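Local coordinates for protein CT009 (Chlamydia trachomatis, PDB 4GQM) that is of unknown function but carries a helix-turn-helix domain, consistent with DNA binding, and crystallises as a sub-domain-swapped pair of chains, at residues L27-V32 with A42-E47. Numbering follows the deposited sequence.
Sequences LSLKDV and ALEAIE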
ATOM      1  N   LEU A  27      10.514  -5.705  22.030  1.00 13.94           N
ATOM      2  CA  LEU A  27      10.996  -5.291  20.725  1.00 15.12           C
ATOM      3  C   LEU A  27      10.590  -3.861  20.461  1.00 15.04           C
ATOM      4  O   LEU A  27       9.502  -3.438  20.857  1.00 15.26           O
ATOM      5  CB  LEU A  27      10.378  -6.190  19.673  1.00 17.56           C
ATOM      6  CG  LEU A  27      10.734  -7.665  19.769  1.00 20.30           C
ATOM      7  CD1 LEU A  27       9.952  -8.459  18.704  1.00 21.92           C
ATOM      8  CD2 LEU A  27      12.255  -7.861  19.653  1.00 21.46           C
ATOM      9  N   SER A  28      11.440  -3.139  19.728  1.00 15.37           N
ATOM     10  CA  SER A  28      11.089  -1.810  19.242  1.00 16.14           C
ATOM     11  C   SER A  28      10.332  -1.931  17.924  1.00 14.88           C
ATOM     12  O   SER A  28      10.389  -2.942  17.243  1.00 14.65           O
ATOM     13  CB  SER A  28      12.350  -0.970  19.023  1.00 18.29           C
ATOM     14  OG  SER A  28      13.059  -1.496  17.932  1.00 20.01           O
ATOM     15  N   LEU A  29       9.691  -0.854  17.524  1.00 14.45           N
ATOM     16  CA  LEU A  29       9.111  -0.781  16.182  0.50 14.11           C
ATOM     17  C   LEU A  29      10.167  -0.985  15.092  1.00 14.36           C
ATOM     18  O   LEU A  29       9.915  -1.643  14.100  1.00 15.14           O
ATOM     19  CB  LEU A  29       8.399   0.556  15.968  0.50 14.46           C
ATOM     20  CG  LEU A  29       7.097   0.681  16.752  0.50 14.54           C
ATOM     21  CD1 LEU A  29       6.611   2.117  16.777  0.50 15.71           C
ATOM     22  CD2 LEU A  29       6.061  -0.238  16.212  0.50 14.15           C
ATOM     23  N   LYS A  30      11.363  -0.442  15.298  1.00 15.30           N
ATOM     24  CA  LYS A  30      12.434  -0.663  14.330  1.00 16.73           C
ATOM     25  C   LYS A  30      12.852  -2.126  14.236  1.00 17.56           C
ATOM     26  O   LYS A  30      13.178  -2.613  13.148  1.00 18.54           O
ATOM     27  CB  LYS A  30      13.627   0.232  14.595  1.00 18.42           C
ATOM     28  CG  LYS A  30      13.340   1.625  14.180  1.00 20.62           C
ATOM     29  CD  LYS A  30      14.538   2.478  14.397  1.00 23.50           C
ATOM     30  CE  LYS A  30      14.327   3.883  13.862  1.00 25.58           C
ATOM     31  NZ  LYS A  30      15.488   4.709  14.223  1.00 27.53           N
ATOM     32  N   ASP A  31      12.801  -2.856  15.356  1.00 17.61           N
ATOM     33  CA  ASP A  31      13.070  -4.300  15.310  1.00 19.22           C
ATOM     34  C   ASP A  31      12.042  -5.003  14.458  1.00 18.92           C
ATOM     35  O   ASP A  31      12.365  -5.914  13.693  1.00 20.07           O
ATOM     36  CB  ASP A  31      13.032  -4.950  16.699  1.00 20.62           C
ATOM     37  CG  ASP A  31      14.126  -4.479  17.615  1.00 22.70           C
ATOM     38  OD1 ASP A  31      15.259  -4.229  17.139  1.00 24.21           O
ATOM     39  OD2 ASP A  31      13.856  -4.420  18.850  1.00 22.92           O
ATOM     40  N   VAL A  32      10.780  -4.609  14.602  1.00 17.66           N
ATOM     41  CA  VAL A  32       9.733  -5.239  13.830  1.00 17.42           C
ATOM     42  C   VAL A  32       9.935  -4.930  12.349  1.00 17.79           C
ATOM     43  O   VAL A  32       9.807  -5.804  11.486  1.00 19.49           O
ATOM     44  CB  VAL A  32       8.346  -4.799  14.306  1.00 16.67           C
ATOM     45  CG1 VAL A  32       7.290  -5.404  13.443  1.00 17.40           C
ATOM     46  CG2 VAL A  32       8.135  -5.192  15.775  1.00 16.30           C
ATOM     47  N   ALA A  42       4.061   2.586   8.594  1.00 13.71           N
ATOM     48  CA  ALA A  42       2.877   1.731   8.589  1.00 13.91           C
ATOM     49  C   ALA A  42       2.666   1.068   9.961  1.00 12.53           C
ATOM     50  O   ALA A  42       1.554   1.009  10.477  1.00 12.32           O
ATOM     51  CB  ALA A  42       2.985   0.704   7.491  1.00 15.93           C
ATOM     52  N   LEU A  43       3.749   0.592  10.572  1.00 12.32           N
ATOM     53  CA  LEU A  43       3.669   0.013  11.901  1.00 11.90           C
ATOM     54  C   LEU A  43       3.169   1.050  12.900  1.00 11.31           C
ATOM     55  O   LEU A  43       2.356   0.717  13.777  1.00 11.39           O
ATOM     56  CB  LEU A  43       5.040  -0.541  12.323  1.00 12.93           C
ATOM     57  CG  LEU A  43       5.559  -1.697  11.481  1.00 13.93           C
ATOM     58  CD1 LEU A  43       7.001  -1.980  11.803  1.00 15.46           C
ATOM     59  CD2 LEU A  43       4.694  -2.962  11.646  1.00 14.98           C
ATOM     60  N   GLU A  44       3.675   2.274  12.830  1.00 12.36           N
ATOM     61  CA  GLU A  44       3.256   3.326  13.717  1.00 13.18           C
ATOM     62  C   GLU A  44       1.772   3.586  13.548  1.00 12.59           C
ATOM     63  O   GLU A  44       1.053   3.774  14.532  1.00 12.99           O
ATOM     64  CB  GLU A  44       4.039   4.618  13.452  1.00 14.98           C
ATOM     65  CG  GLU A  44       5.494   4.532  13.854  1.00 18.09           C
ATOM     66  CD  GLU A  44       6.317   5.730  13.444  1.00 22.42           C
ATOM     67  OE1 GLU A  44       5.851   6.543  12.622  1.00 25.00           O
ATOM     68  OE2 GLU A  44       7.457   5.865  13.927  1.00 24.85           O
ATOM     69  N   ALA A  45       1.295   3.629  12.309  1.00 12.12           N
ATOM     70  CA  ALA A  45      -0.106   3.920  12.040  1.00 11.84           C
ATOM     71  C   ALA A  45      -1.013   2.796  12.560  1.00 11.24           C
ATOM     72  O   ALA A  45      -2.118   3.067  13.043  1.00 12.00           O
ATOM     73  CB  ALA A  45      -0.312   4.137  10.537  1.00 13.41           C
ATOM     74  N   ILE A  46      -0.567   1.556  12.428  1.00 10.67           N
ATOM     75  CA  ILE A  46      -1.301   0.429  12.992  1.00 10.46           C
ATOM     76  C   ILE A  46      -1.408   0.592  14.508  1.00 10.68           C
ATOM     77  O   ILE A  46      -2.501   0.494  15.082  1.00 11.05           O
ATOM     78  CB  ILE A  46      -0.630  -0.901  12.642  1.00 10.70           C
ATOM     79  CG1 ILE A  46      -0.791  -1.200  11.156  1.00 10.88           C
ATOM     80  CG2 ILE A  46      -1.214  -2.047  13.501  1.00 11.31           C
ATOM     81  CD1 ILE A  46       0.074  -2.327  10.679  1.00 12.64           C
ATOM     82  N   GLU A  47      -0.290   0.831  15.185  1.00 10.75           N
ATOM     83  CA  GLU A  47      -0.345   0.905  16.652  1.00 11.21           C
ATOM     84  C   GLU A  47      -1.151   2.095  17.130  1.00 11.97           C
ATOM     85  O   GLU A  47      -1.793   2.016  18.183  1.00 13.30           O
ATOM     86  CB  GLU A  47       1.049   0.862  17.262  1.00 11.40           C
ATOM     87  CG  GLU A  47       1.712  -0.484  17.103  1.00 11.94           C
ATOM     88  CD  GLU A  47       2.914  -0.702  17.983  1.00 12.27           C
ATOM     89  OE1 GLU A  47       3.337   0.242  18.685  1.00 13.67           O
ATOM     90  OE2 GLU A  47       3.415  -1.854  18.002  1.00 12.64           O
TER
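Leu29 reaches from the start of its helix across to three residues of 42-47. It was modelled in two conformers, and the contacts of its methyls given here belong to one of them. Its CB stays back from 42-47, and the touching is left to the methyls. CG is turned away from its own carbonyl carbon (chi1 -72°), which sends the two methyls toward helix 40-48. Leu29 CD1 lies 4.0 Å from Glu44 CG, and the two side chains cross at about a right angle. Leu29 CD2 packs on Leu43 CB at 4.0 Å. Leu29 CD2 also lies 3.6 Å from Glu47 OE2, and these two side chains run past each other in opposite directions. The buried Glu47 carboxylate finds its polar partners elsewhere: OE2 forms a salt bridge with Arg22 and is hydrogen-bonded to Tyr67 OH of the second subunit. Leu43 CD1 touches Leu29 O at 3.7 Å and Val32 CG1 at 3.8 Å. No hydrogen bond joins the two segments. Ser28 and Asp31 form a capping box. The contact joins helices 29-36 and 40-48, consecutive helices within the helix-turn-helix domain. Helix 2-24 touches Leu29 and Val32 through Arg22, and Tyr67 of the second subunit packs on Val32 and Leu43.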